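Local coordinates for beta-N-acetylglucosaminidase-like protein Glycoside hydrolase family 20 (Flavobacterium johnsoniae, PDB 6YHH) that probably hydrolyses terminal N-acetylglucosamine units from chitin-derived oligosaccharides, acting as a beta-N-acetylhexosaminidase of glycoside hydrolase family 20, at residues A[149-154]-A[206-211]; A[181-184]-A[189-192]; A[161-166]-A[214-219]; A[229-234]-A[297-302]; A[450-453]-A[459-462]. One frame throughout, in Å; residues are numbered along the deposited sequence.

Overall arrangement
All five contacts lie in the TIM-barrel catalytic domain, away from the predicted proton donor Glu317. Strand 146-152 serves interaction 1 and has strands 177-184 (interaction 2) and 443-450 (interaction 5) as its parallel neighbours. Interactions 1 and 2, with centres about 6 Å apart, are joined where Arg189 NE meets Ala153 O at 2.8 Å. Interactions 2 and 4 touch through His181 ND1 and Glu230 OE1, 2.7 Å apart. Interaction 3 pairs two outer helices and shares helix 210-222 with interaction 1; both also reach the second subunit. Interactions 4 and 5 stand farthest apart, about 24 Å between centres, with nearest atoms about 5 Å apart.

Interaction 1 (A[149-154]-A[206-211])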
# COMPACT_ATOMS: atom_id res chain seq x y z
N LEU A 149 -17.71 4.28 10.05
CA LEU A 149 -17.53 3.63 8.73
C LEU A 149 -17.72 2.13 8.94
O LEU A 149 -17.08 1.57 9.83
CB LEU A 149 -16.09 3.81 8.15
CG LEU A 149 -15.79 3.15 6.81
CD1 LEU A 149 -16.59 3.67 5.63
CD2 LEU A 149 -14.27 3.28 6.52
N MET A 150 -18.52 1.52 8.07
CA MET A 150 -18.64 0.08 7.95
C MET A 150 -17.72 -0.40 6.83
O MET A 150 -17.81 0.09 5.72
CB MET A 150 -20.05 -0.37 7.66
CG MET A 150 -20.18 -1.87 7.82
SD MET A 150 -21.55 -2.55 6.88
CE MET A 150 -20.67 -2.42 5.31
N LEU A 151 -16.90 -1.39 7.11
CA LEU A 151 -16.07 -2.08 6.06
C LEU A 151 -16.56 -3.50 5.84
O LEU A 151 -16.68 -4.28 6.81
CB LEU A 151 -14.61 -2.13 6.48
CG LEU A 151 -13.57 -2.78 5.53
CD1 LEU A 151 -12.17 -2.13 5.69
CD2 LEU A 151 -13.47 -4.27 5.75
N ASP A 152 -16.98 -3.78 4.62
CA ASP A 152 -17.42 -5.16 4.18
C ASP A 152 -16.19 -5.96 3.83
O ASP A 152 -15.49 -5.70 2.82
CB ASP A 152 -18.35 -4.99 3.00
CG ASP A 152 -18.80 -6.26 2.34
OD1 ASP A 152 -18.41 -7.40 2.75
OD2 ASP A 152 -19.54 -6.11 1.33
N ALA A 153 -15.84 -6.90 4.71
CA ALA A 153 -14.68 -7.74 4.45
C ALA A 153 -15.07 -9.08 3.77
O ALA A 153 -14.21 -9.92 3.47
CB ALA A 153 -13.95 -8.02 5.76
N SER A 154 -16.36 -9.28 3.50
CA SER A 154 -16.83 -10.53 2.92
C SER A 154 -16.79 -10.52 1.35
O SER A 154 -16.30 -11.45 0.73
CB SER A 154 -18.27 -10.85 3.40
OG SER A 154 -18.79 -12.00 2.76
N LEU A 206 -9.15 -16.69 3.08
CA LEU A 206 -9.05 -15.21 3.25
C LEU A 206 -9.83 -14.88 4.53
O LEU A 206 -11.06 -15.02 4.56
CB LEU A 206 -9.67 -14.54 2.03
CG LEU A 206 -8.98 -14.75 0.72
CD1 LEU A 206 -9.78 -14.14 -0.41
CD2 LEU A 206 -7.58 -14.19 0.76
N TYR A 207 -9.12 -14.49 5.60
CA TYR A 207 -9.71 -14.26 6.89
C TYR A 207 -8.73 -13.56 7.81
O TYR A 207 -7.53 -13.55 7.55
CB TYR A 207 -10.27 -15.57 7.58
CG TYR A 207 -9.16 -16.59 7.87
CD1 TYR A 207 -8.76 -17.48 6.86
CD2 TYR A 207 -8.57 -16.66 9.08
CE1 TYR A 207 -7.73 -18.38 7.08
CE2 TYR A 207 -7.54 -17.58 9.31
CZ TYR A 207 -7.16 -18.43 8.34
OH TYR A 207 -6.17 -19.36 8.59
N TYR A 208 -9.28 -12.97 8.85
CA TYR A 208 -8.47 -12.37 9.91
C TYR A 208 -8.25 -13.39 11.02
O TYR A 208 -9.21 -14.05 11.47
CB TYR A 208 -9.13 -11.22 10.53
CG TYR A 208 -9.58 -10.17 9.51
CD1 TYR A 208 -8.66 -9.32 8.92
CD2 TYR A 208 -10.92 -10.02 9.18
CE1 TYR A 208 -9.10 -8.39 7.96
CE2 TYR A 208 -11.35 -9.06 8.28
CZ TYR A 208 -10.42 -8.23 7.72
OH TYR A 208 -10.89 -7.27 6.80
N THR A 209 -7.00 -13.54 11.43
CA THR A 209 -6.75 -14.40 12.60
C THR A 209 -7.28 -13.73 13.85
O THR A 209 -7.47 -12.54 13.92
CB THR A 209 -5.27 -14.76 12.79
OG1 THR A 209 -4.54 -13.60 13.25
CG2 THR A 209 -4.66 -15.28 11.56
N GLN A 210 -7.44 -14.52 14.91
CA GLN A 210 -7.87 -13.96 16.24
C GLN A 210 -6.86 -12.93 16.75
O GLN A 210 -7.22 -11.91 17.27
CB GLN A 210 -8.14 -15.08 17.27
CG GLN A 210 -9.21 -16.03 16.75
CD GLN A 210 -9.76 -16.95 17.81
OE1 GLN A 210 -9.22 -17.04 18.91
NE2 GLN A 210 -10.89 -17.58 17.51
N GLU A 211 -5.55 -13.23 16.56
CA GLU A 211 -4.53 -12.35 17.04
C GLU A 211 -4.59 -11.04 16.19
O GLU A 211 -4.44 -9.97 16.77
CB GLU A 211 -3.15 -12.94 16.93
CG GLU A 211 -2.04 -11.94 17.23
CD GLU A 211 -0.64 -12.52 16.83
OE1 GLU A 211 -0.23 -12.24 15.64
OE2 GLU A 211 -0.10 -13.20 17.73
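Tyr208 reaches across to Ala153 and Leu151 with the outer end of its ring, and that is where the packing is tight. The methyl CB of Ala153 sits at the ring edge, near its plane, 3.3 Å from Tyr208 OH and 3.8 Å from Tyr208 CE2. Leu151 comes in more loosely at an oblique angle, its CD2 4.1 Å from the same OH. With CG anti to the carbonyl carbon (chi1 -53°), the Tyr208 ring is carried toward the end of the strand, and its hydroxyl hydrogen-bonds to Gln158 O, so this buried polar atom is satisfied among carbon neighbours. The strand end is itself braced by an Asx turn, in which Asp152 OD1 accepts from Ser154 N at 2.9 Å. The other side of the contact is much looser: the partly exposed Tyr207 ring leads away from the strand, and farther along Thr209 OG1 hydrogen-bonds to Glu211 OE1 of the second subunit, and Glu211 OE1 to Thr209 OG1 of that subunit. In the TIM barrel, strand 146-152 runs between strands 177-184 and 443-450, and Tyr208, whose ring also meets Trp180, lies on the lead-in to helix 210-222.

Interaction 2 (A[181-184]-A[189-192]); sequences HLVD and RIET
Leu182 O takes the backbone N-H of Arg189 at 2.8 Å between O and N, a bond that continues the short beta-hairpin made where barrel strand 177-184 turns back into strand 187-188. The nitrogen lies almost straight out from the carbonyl, with a C=O...N angle of 176°. Beside it the side chains of Leu182 and Ile190 cross at about a right angle: Ile190 CD1 lies 3.8 Å from Leu182 CB and also packs against Leu182 CD1. A looser touch, 4.3 Å, joins Ile190 CD1 to Val183 CG2. The next shell holds the returning chain in place. Arg189 starts toward the strand, its CB 3.1 Å from Leu182 O, but the bend at chi2 (-55°) swings its guanidinium off to three backbone carbonyls: NE bonds to Ala153 O, NH1 to Leu206 O and NH2 to Ser154 O. Three oxygens thus share a buried cationic group and fix its orientation. Ile190 packs outward on Val302 of helix 289-302. On the strand itself, His181 is held at both nitrogens: ND1 bonds to Glu230 OE1, and NE2 donates, nearly in the ring plane, to the anti lone pair of Asp184 OD2 at 2.6 Å.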
# COMPACT_ATOMS: atom_id res chain seq x y z
N HIS A 181 -17.99 -5.73 8.95
CA HIS A 181 -18.96 -6.67 8.39
C HIS A 181 -18.18 -7.88 7.94
O HIS A 181 -17.58 -7.86 6.84
CB HIS A 181 -19.77 -5.95 7.27
CG HIS A 181 -20.87 -6.79 6.65
ND1 HIS A 181 -22.16 -6.76 7.13
CD2 HIS A 181 -20.88 -7.70 5.64
CE1 HIS A 181 -22.89 -7.62 6.46
NE2 HIS A 181 -22.16 -8.17 5.52
N LEU A 182 -18.11 -8.88 8.84
CA LEU A 182 -17.14 -9.92 8.82
C LEU A 182 -17.60 -11.26 8.21
O LEU A 182 -16.80 -12.18 8.05
CB LEU A 182 -16.63 -10.17 10.25
CG LEU A 182 -15.71 -9.12 10.84
CD1 LEU A 182 -15.72 -9.19 12.35
CD2 LEU A 182 -14.36 -9.43 10.29
N VAL A 183 -18.85 -11.27 7.76
CA VAL A 183 -19.49 -12.42 7.19
C VAL A 183 -20.61 -12.00 6.24
O VAL A 183 -21.34 -11.04 6.55
CB VAL A 183 -20.15 -13.32 8.29
CG1 VAL A 183 -20.65 -14.59 7.60
CG2 VAL A 183 -19.15 -13.57 9.48
N ASP A 184 -20.71 -12.66 5.09
CA ASP A 184 -21.82 -12.48 4.20
C ASP A 184 -21.83 -13.71 3.29
O ASP A 184 -21.14 -14.76 3.58
CB ASP A 184 -21.71 -11.14 3.45
CG ASP A 184 -23.04 -10.56 3.10
OD1 ASP A 184 -23.73 -11.17 2.22
OD2 ASP A 184 -23.45 -9.56 3.68
N ARG A 189 -15.07 -14.37 7.55
CA ARG A 189 -13.75 -13.82 7.74
C ARG A 189 -13.12 -13.84 9.14
O ARG A 189 -12.10 -13.15 9.34
CB ARG A 189 -13.76 -12.35 7.30
CG ARG A 189 -14.22 -12.16 5.85
CD ARG A 189 -13.42 -12.99 4.84
NE ARG A 189 -13.85 -12.71 3.47
CZ ARG A 189 -13.75 -13.58 2.46
NH1 ARG A 189 -13.26 -14.80 2.65
NH2 ARG A 189 -14.16 -13.27 1.27
N ILE A 190 -13.65 -14.64 10.08
CA ILE A 190 -13.17 -14.68 11.46
C ILE A 190 -12.51 -16.04 11.74
O ILE A 190 -13.20 -17.08 11.65
CB ILE A 190 -14.32 -14.47 12.45
CG1 ILE A 190 -15.07 -13.13 12.15
CG2 ILE A 190 -13.71 -14.43 13.87
CD1 ILE A 190 -16.44 -13.07 12.77
N GLU A 191 -11.24 -16.09 12.07
CA GLU A 191 -10.69 -17.31 12.47
C GLU A 191 -11.48 -17.84 13.68
O GLU A 191 -11.59 -17.20 14.75
CB GLU A 191 -9.22 -17.18 12.85
CG GLU A 191 -8.56 -18.49 13.35
CD GLU A 191 -7.14 -18.20 13.82
OE1 GLU A 191 -6.88 -17.33 14.62
OE2 GLU A 191 -6.30 -18.94 13.38
N THR A 192 -11.92 -19.08 13.51
CA THR A 192 -12.67 -19.76 14.55
C THR A 192 -12.02 -21.13 14.73
O THR A 192 -12.17 -22.02 13.92
CB THR A 192 -14.20 -19.93 14.18
OG1 THR A 192 -14.35 -20.40 12.83
CG2 THR A 192 -14.91 -18.63 14.23

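Interaction 3 (A[161-166]-A[214-219])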
# COMPACT_ATOMS: atom_id res chain seq x y z
N ASP A 161 -3.62 -4.49 6.28
CA ASP A 161 -3.11 -3.16 5.95
C ASP A 161 -4.21 -2.15 5.57
O ASP A 161 -4.11 -0.95 5.86
CB ASP A 161 -2.01 -3.18 4.87
CG ASP A 161 -2.47 -3.76 3.55
OD1 ASP A 161 -2.92 -4.85 3.52
OD2 ASP A 161 -2.28 -3.08 2.54
N VAL A 162 -5.22 -2.65 4.86
CA VAL A 162 -6.33 -1.78 4.47
C VAL A 162 -7.08 -1.32 5.69
O VAL A 162 -7.41 -0.12 5.83
CB VAL A 162 -7.33 -2.52 3.57
CG1 VAL A 162 -8.51 -1.63 3.21
CG2 VAL A 162 -6.66 -3.00 2.25
N VAL A 163 -7.32 -2.23 6.63
CA VAL A 163 -8.09 -1.92 7.84
C VAL A 163 -7.31 -0.88 8.66
O VAL A 163 -7.89 0.14 9.10
CB VAL A 163 -8.33 -3.21 8.65
CG1 VAL A 163 -8.96 -2.87 10.01
CG2 VAL A 163 -9.19 -4.18 7.87
N LYS A 164 -6.01 -1.10 8.86
CA LYS A 164 -5.20 -0.21 9.65
C LYS A 164 -5.18 1.21 9.08
O LYS A 164 -5.41 2.19 9.82
CB LYS A 164 -3.78 -0.72 9.86
CG LYS A 164 -3.67 -1.90 10.80
CD LYS A 164 -2.25 -2.35 10.94
CE LYS A 164 -2.08 -3.38 12.01
NZ LYS A 164 -0.62 -3.70 12.32
N ARG A 165 -4.92 1.37 7.79
CA ARG A 165 -4.80 2.74 7.29
C ARG A 165 -6.15 3.41 7.34
O ARG A 165 -6.26 4.69 7.46
CB ARG A 165 -4.19 2.84 5.92
CG ARG A 165 -4.94 2.18 4.77
CD ARG A 165 -4.19 2.28 3.47
NE ARG A 165 -4.91 1.73 2.34
CZ ARG A 165 -4.68 0.54 1.77
NH1 ARG A 165 -5.42 0.11 0.78
NH2 ARG A 165 -3.69 -0.25 2.23
N ASN A 166 -7.22 2.67 7.11
CA ASN A 166 -8.54 3.29 7.20
C ASN A 166 -8.89 3.73 8.64
O ASN A 166 -9.57 4.71 8.81
CB ASN A 166 -9.58 2.39 6.54
CG ASN A 166 -9.58 2.61 5.04
OD1 ASN A 166 -8.80 1.96 4.24
ND2 ASN A 166 -10.38 3.54 4.63
N ARG A 214 -7.48 -9.04 17.59
CA ARG A 214 -7.10 -8.39 18.84
C ARG A 214 -6.17 -7.24 18.61
O ARG A 214 -6.30 -6.18 19.27
CB ARG A 214 -6.47 -9.40 19.82
CG ARG A 214 -7.39 -10.48 20.31
CD ARG A 214 -6.64 -11.30 21.40
NE ARG A 214 -7.37 -12.55 21.66
CZ ARG A 214 -7.03 -13.75 21.16
NH1 ARG A 214 -5.90 -13.95 20.43
NH2 ARG A 214 -7.83 -14.78 21.42
N ASN A 215 -5.24 -7.37 17.67
CA ASN A 215 -4.30 -6.29 17.45
C ASN A 215 -4.92 -5.13 16.66
O ASN A 215 -4.51 -3.99 16.89
CB ASN A 215 -3.03 -6.81 16.77
CG ASN A 215 -2.17 -7.65 17.74
OD1 ASN A 215 -2.31 -7.50 18.95
ND2 ASN A 215 -1.25 -8.42 17.23
N ILE A 216 -5.94 -5.43 15.83
CA ILE A 216 -6.68 -4.32 15.18
C ILE A 216 -7.53 -3.61 16.20
O ILE A 216 -7.70 -2.40 16.16
CB ILE A 216 -7.44 -4.87 13.97
CG1 ILE A 216 -6.44 -5.08 12.81
CG2 ILE A 216 -8.57 -3.95 13.53
CD1 ILE A 216 -6.94 -5.97 11.67
N VAL A 217 -8.14 -4.33 17.15
CA VAL A 217 -8.93 -3.69 18.24
C VAL A 217 -8.01 -2.73 18.97
O VAL A 217 -8.36 -1.60 19.25
CB VAL A 217 -9.51 -4.78 19.16
CG1 VAL A 217 -9.91 -4.21 20.51
CG2 VAL A 217 -10.69 -5.49 18.50
N LYS A 218 -6.78 -3.17 19.29
CA LYS A 218 -5.81 -2.30 20.00
C LYS A 218 -5.43 -1.10 19.19
O LYS A 218 -5.40 0.01 19.71
CB LYS A 218 -4.55 -3.07 20.36
CG LYS A 218 -4.74 -4.12 21.40
CD LYS A 218 -3.44 -4.80 21.90
CE LYS A 218 -3.70 -6.08 22.65
NZ LYS A 218 -2.47 -6.56 23.37
N TYR A 219 -5.21 -1.32 17.89
CA TYR A 219 -4.77 -0.25 16.98
C TYR A 219 -5.88 0.79 16.95
O TYR A 219 -5.63 2.01 17.01
CB TYR A 219 -4.59 -0.87 15.57
CG TYR A 219 -3.96 -0.01 14.55
CD1 TYR A 219 -4.69 0.87 13.80
CD2 TYR A 219 -2.59 -0.11 14.27
CE1 TYR A 219 -4.09 1.65 12.82
CE2 TYR A 219 -1.97 0.67 13.33
CZ TYR A 219 -2.72 1.53 12.56
OH TYR A 219 -2.09 2.33 11.60
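Lys164 lies across the ring of Tyr219, its aliphatic chain and the ring crossing at about a right angle. The first atom, CB, meets the hydroxyl end of the ring over one face, 3.7 Å from Tyr219 CZ. CG then stands over the middle, 3.9 Å from the ring centroid and only 6° off the normal, which makes a clean CH-pi contact. CD follows at 3.9 Å from Tyr219 CE2, and CE ends the walk 4.0 Å from Tyr219 CD2. This path is possible because the lysine is extended beyond CG after a chi1 of -72°, which carries CG anti to the carbonyl carbon. The helices concerned, 160-172 and 210-222, belong to the outer layer of the TIM barrel, and the ring bridges the groove between them on its partly exposed side. Tyr219 OH hydrogen-bonds to Asp168 OD2, one turn on from Lys164, while Arg223 makes a cation-pi contact with the ring; both should limit its freedom to swing. Deeper, toward the strands, Val163 CG1 packs on Ile216 CG2 at 3.7 Å, the two branched side chains again crossing at about a right angle. Val163 also touches Phe178, and Ile216 touches Trp180, both from strand 177-184.

Interaction 4 (A[229-234]-A[297-302])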
# COMPACT_ATOMS: atom_id res chain seq x y z
N PRO A 229 -18.23 -5.41 15.73
CA PRO A 229 -18.28 -6.59 14.84
C PRO A 229 -19.66 -6.98 14.41
O PRO A 229 -20.64 -6.72 15.12
CB PRO A 229 -17.69 -7.69 15.75
CG PRO A 229 -18.28 -7.30 17.09
CD PRO A 229 -18.13 -5.82 17.15
N GLU A 230 -19.79 -7.53 13.20
CA GLU A 230 -21.08 -8.01 12.70
C GLU A 230 -20.96 -9.40 12.17
O GLU A 230 -20.10 -9.69 11.31
CB GLU A 230 -21.66 -7.12 11.61
CG GLU A 230 -23.06 -7.51 11.15
CD GLU A 230 -23.57 -6.79 9.90
OE1 GLU A 230 -22.97 -5.73 9.52
OE2 GLU A 230 -24.57 -7.25 9.30
N ILE A 231 -21.79 -10.27 12.71
CA ILE A 231 -22.06 -11.57 12.16
C ILE A 231 -23.52 -11.59 11.68
O ILE A 231 -24.46 -11.67 12.48
CB ILE A 231 -21.82 -12.71 13.17
CG1 ILE A 231 -20.35 -12.76 13.55
CG2 ILE A 231 -22.17 -14.01 12.50
CD1 ILE A 231 -20.07 -13.83 14.63
N ASP A 232 -23.73 -11.45 10.36
CA ASP A 232 -25.04 -11.21 9.83
C ASP A 232 -25.88 -12.51 9.72
O ASP A 232 -25.52 -13.41 8.96
CB ASP A 232 -24.84 -10.53 8.44
CG ASP A 232 -26.12 -10.06 7.80
OD1 ASP A 232 -27.20 -10.40 8.27
OD2 ASP A 232 -26.01 -9.33 6.75
N VAL A 233 -26.98 -12.55 10.48
CA VAL A 233 -27.87 -13.71 10.56
C VAL A 233 -29.30 -13.24 10.61
O VAL A 233 -29.56 -12.10 11.13
CB VAL A 233 -27.53 -14.56 11.82
CG1 VAL A 233 -26.22 -15.27 11.64
CG2 VAL A 233 -27.54 -13.74 13.10
N PRO A 234 -30.27 -13.99 10.06
CA PRO A 234 -30.15 -15.30 9.47
C PRO A 234 -30.14 -15.36 7.95
O PRO A 234 -29.89 -16.44 7.38
CB PRO A 234 -31.41 -16.05 10.01
CG PRO A 234 -32.44 -14.94 9.94
CD PRO A 234 -31.70 -13.69 10.36
N GLU A 297 -22.13 -20.98 20.57
CA GLU A 297 -20.71 -21.35 20.57
C GLU A 297 -19.82 -20.35 19.84
O GLU A 297 -18.70 -20.07 20.27
CB GLU A 297 -20.59 -22.71 19.97
CG GLU A 297 -21.12 -23.84 20.84
CD GLU A 297 -21.06 -25.20 20.19
OE1 GLU A 297 -20.52 -25.33 19.06
OE2 GLU A 297 -21.57 -26.19 20.78
N LEU A 298 -20.31 -19.89 18.72
CA LEU A 298 -19.64 -18.80 17.99
C LEU A 298 -19.50 -17.54 18.75
O LEU A 298 -18.43 -16.96 18.76
CB LEU A 298 -20.32 -18.56 16.64
CG LEU A 298 -20.03 -19.72 15.70
CD1 LEU A 298 -20.90 -19.56 14.49
CD2 LEU A 298 -18.58 -19.76 15.24
N PHE A 299 -20.54 -17.09 19.44
CA PHE A 299 -20.42 -15.91 20.30
C PHE A 299 -19.45 -16.19 21.44
O PHE A 299 -18.69 -15.35 21.82
CB PHE A 299 -21.77 -15.49 20.84
CG PHE A 299 -22.73 -15.00 19.79
CD1 PHE A 299 -22.33 -14.09 18.82
CD2 PHE A 299 -24.05 -15.44 19.78
CE1 PHE A 299 -23.20 -13.67 17.85
CE2 PHE A 299 -24.95 -15.02 18.80
CZ PHE A 299 -24.53 -14.14 17.82
N ASP A 300 -19.49 -17.39 22.00
CA ASP A 300 -18.54 -17.68 23.06
C ASP A 300 -17.08 -17.54 22.62
O ASP A 300 -16.24 -17.14 23.43
CB ASP A 300 -18.70 -19.13 23.54
CG ASP A 300 -19.87 -19.37 24.43
OD1 ASP A 300 -20.47 -18.44 24.92
OD2 ASP A 300 -20.18 -20.63 24.61
N GLU A 301 -16.81 -17.86 21.37
CA GLU A 301 -15.47 -17.73 20.79
C GLU A 301 -15.11 -16.33 20.28
O GLU A 301 -13.99 -15.86 20.48
CB GLU A 301 -15.30 -18.75 19.72
CG GLU A 301 -13.87 -18.89 19.30
CD GLU A 301 -13.60 -19.96 18.27
OE1 GLU A 301 -14.49 -20.49 17.57
OE2 GLU A 301 -12.36 -20.14 18.16
N VAL A 302 -16.09 -15.67 19.69
CA VAL A 302 -15.88 -14.41 19.02
C VAL A 302 -16.07 -13.17 19.89
O VAL A 302 -15.30 -12.21 19.82
CB VAL A 302 -16.78 -14.32 17.80
CG1 VAL A 302 -16.59 -12.95 17.12
CG2 VAL A 302 -16.46 -15.35 16.74
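Ile231 and Phe299 bring the two backbones closest, yet their CA atoms are still 9.4 Å apart, so side chains have to span the gap. Ile231 does most of this. Its side chain sets off toward the helix, and with chi1 -64° and chi2 177° it stretches out so that CD1 touches two partners. One is Val302, whose CG1 lies 4.4 Å from Ile231 CD1; the other is Phe299, whose CE1 is 4.5 Å from Ile231 CD1. The methyl approaches the ring obliquely, and at these distances the packing is light van der Waals contact. Here the chain of barrel strand 226-230 and what follows it meets helix 289-302 of the layer surrounding the TIM barrel, a contact buried within the domain. Phe311 of the neighbouring strand 310-312 fills in around it, touching Ile231 and meeting the Phe299 ring edge-to-face; Leu356 of helix 341-358 also packs on Phe299. Glu230, next to Ile231, takes no part in the helix contact and instead hydrogen-bonds to His179 and Trp366 on other barrel strands. Farther along, Val233 packs on Phe348 and Leu352 of helix 341-358, and the peptide bond joining it to Pro234 is cis.

Interaction 5 (A[450-453]-A[459-462])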
# COMPACT_ATOMS: atom_id res chain seq x y z
N MET A 450 -19.30 0.99 3.39
CA MET A 450 -18.53 0.54 2.23
C MET A 450 -18.67 -0.94 1.97
O MET A 450 -17.85 -1.78 2.41
CB MET A 450 -17.05 0.88 2.31
CG MET A 450 -16.35 0.62 0.96
SD MET A 450 -17.05 1.59 -0.40
CE MET A 450 -16.51 0.56 -1.77
N TRP A 451 -19.76 -1.28 1.30
CA TRP A 451 -20.01 -2.59 0.72
C TRP A 451 -18.98 -2.85 -0.41
O TRP A 451 -18.63 -1.93 -1.15
CB TRP A 451 -21.40 -2.72 0.22
CG TRP A 451 -22.44 -2.42 1.24
CD1 TRP A 451 -23.12 -1.25 1.39
CD2 TRP A 451 -22.75 -3.20 2.39
NE1 TRP A 451 -23.93 -1.29 2.53
CE2 TRP A 451 -23.66 -2.46 3.18
CE3 TRP A 451 -22.32 -4.42 2.84
CZ2 TRP A 451 -24.26 -2.99 4.33
CZ3 TRP A 451 -22.90 -4.95 3.97
CH2 TRP A 451 -23.84 -4.25 4.71
N THR A 452 -18.45 -4.08 -0.48
CA THR A 452 -17.29 -4.34 -1.37
C THR A 452 -17.50 -5.30 -2.53
O THR A 452 -16.50 -5.77 -3.09
CB THR A 452 -16.07 -4.72 -0.53
OG1 THR A 452 -16.33 -5.90 0.26
CG2 THR A 452 -15.61 -3.62 0.34
N GLU A 453 -18.73 -5.42 -3.03
CA GLU A 453 -18.94 -6.15 -4.27
C GLU A 453 -18.01 -5.70 -5.37
O GLU A 453 -17.49 -6.55 -6.14
CB GLU A 453 -20.33 -5.99 -4.80
CG GLU A 453 -21.45 -6.62 -3.96
CD GLU A 453 -22.04 -5.85 -2.85
OE1 GLU A 453 -21.38 -4.89 -2.34
OE2 GLU A 453 -23.22 -6.17 -2.52
N THR A 459 -8.77 -0.77 -4.96
CA THR A 459 -9.66 0.33 -5.27
C THR A 459 -10.52 0.84 -4.06
O THR A 459 -11.15 1.88 -4.19
CB THR A 459 -10.64 0.09 -6.44
OG1 THR A 459 -11.51 -1.00 -6.12
CG2 THR A 459 -9.90 -0.30 -7.66
N PHE A 460 -10.46 0.12 -2.94
CA PHE A 460 -11.22 0.41 -1.72
C PHE A 460 -11.13 1.89 -1.31
O PHE A 460 -12.14 2.60 -1.22
CB PHE A 460 -10.70 -0.43 -0.56
CG PHE A 460 -11.52 -0.30 0.68
CD1 PHE A 460 -12.63 -1.10 0.86
CD2 PHE A 460 -11.17 0.58 1.70
CE1 PHE A 460 -13.46 -1.01 1.94
CE2 PHE A 460 -11.96 0.70 2.82
CZ PHE A 460 -13.09 -0.11 2.98
N ASP A 461 -9.91 2.39 -1.15
CA ASP A 461 -9.75 3.77 -0.68
C ASP A 461 -10.31 4.83 -1.68
O ASP A 461 -10.90 5.85 -1.23
CB ASP A 461 -8.30 4.10 -0.38
CG ASP A 461 -7.72 3.32 0.76
OD1 ASP A 461 -8.47 2.71 1.49
OD2 ASP A 461 -6.44 3.39 0.91
N SER A 462 -10.23 4.54 -3.01
CA SER A 462 -10.77 5.45 -3.99
C SER A 462 -12.29 5.57 -3.89
O SER A 462 -12.90 6.56 -4.38
CB SER A 462 -10.41 5.03 -5.42
OG SER A 462 -11.09 3.91 -5.87
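Next to Phe460, which packs on Met450 and Thr452, the carboxylate oxygen Asp461 OD2 is gripped twice: Arg165 NE makes a salt bridge to it, and Thr504 N hydrogen-bonds to it as well. This ties helix 460-464 to helix 160-172. The Phe460 ring itself is turned to the loop. Thr452 CG2 lies at the ring edge, near its plane, 3.7 Å from Phe460 CE1, and Met450 CG comes obliquely to the same carbon, 3.5 Å from Phe460 CE1 and 3.9 Å from Phe460 CZ. Met450 and the phenyl slide past each other in opposite directions. The place is the end of strand 443-450, which pairs with strand 146-152 to close the TIM barrel, and the short loop after it leads directly into the helix. Thr452 serves both sides: at chi1 60° its OG1 sits between the backbone N and the carbonyl carbon and hydrogen-bonds to Asp152 O of the first strand, while CG2 is left to meet the ring. Phe460 is also in contact with that strand, its CZ 3.5 Å from Leu151 CD1. Within 459-462, Ser462 OG donates to Thr459 O at 2.6 Å, lying in the carbonyl plane on a lone pair.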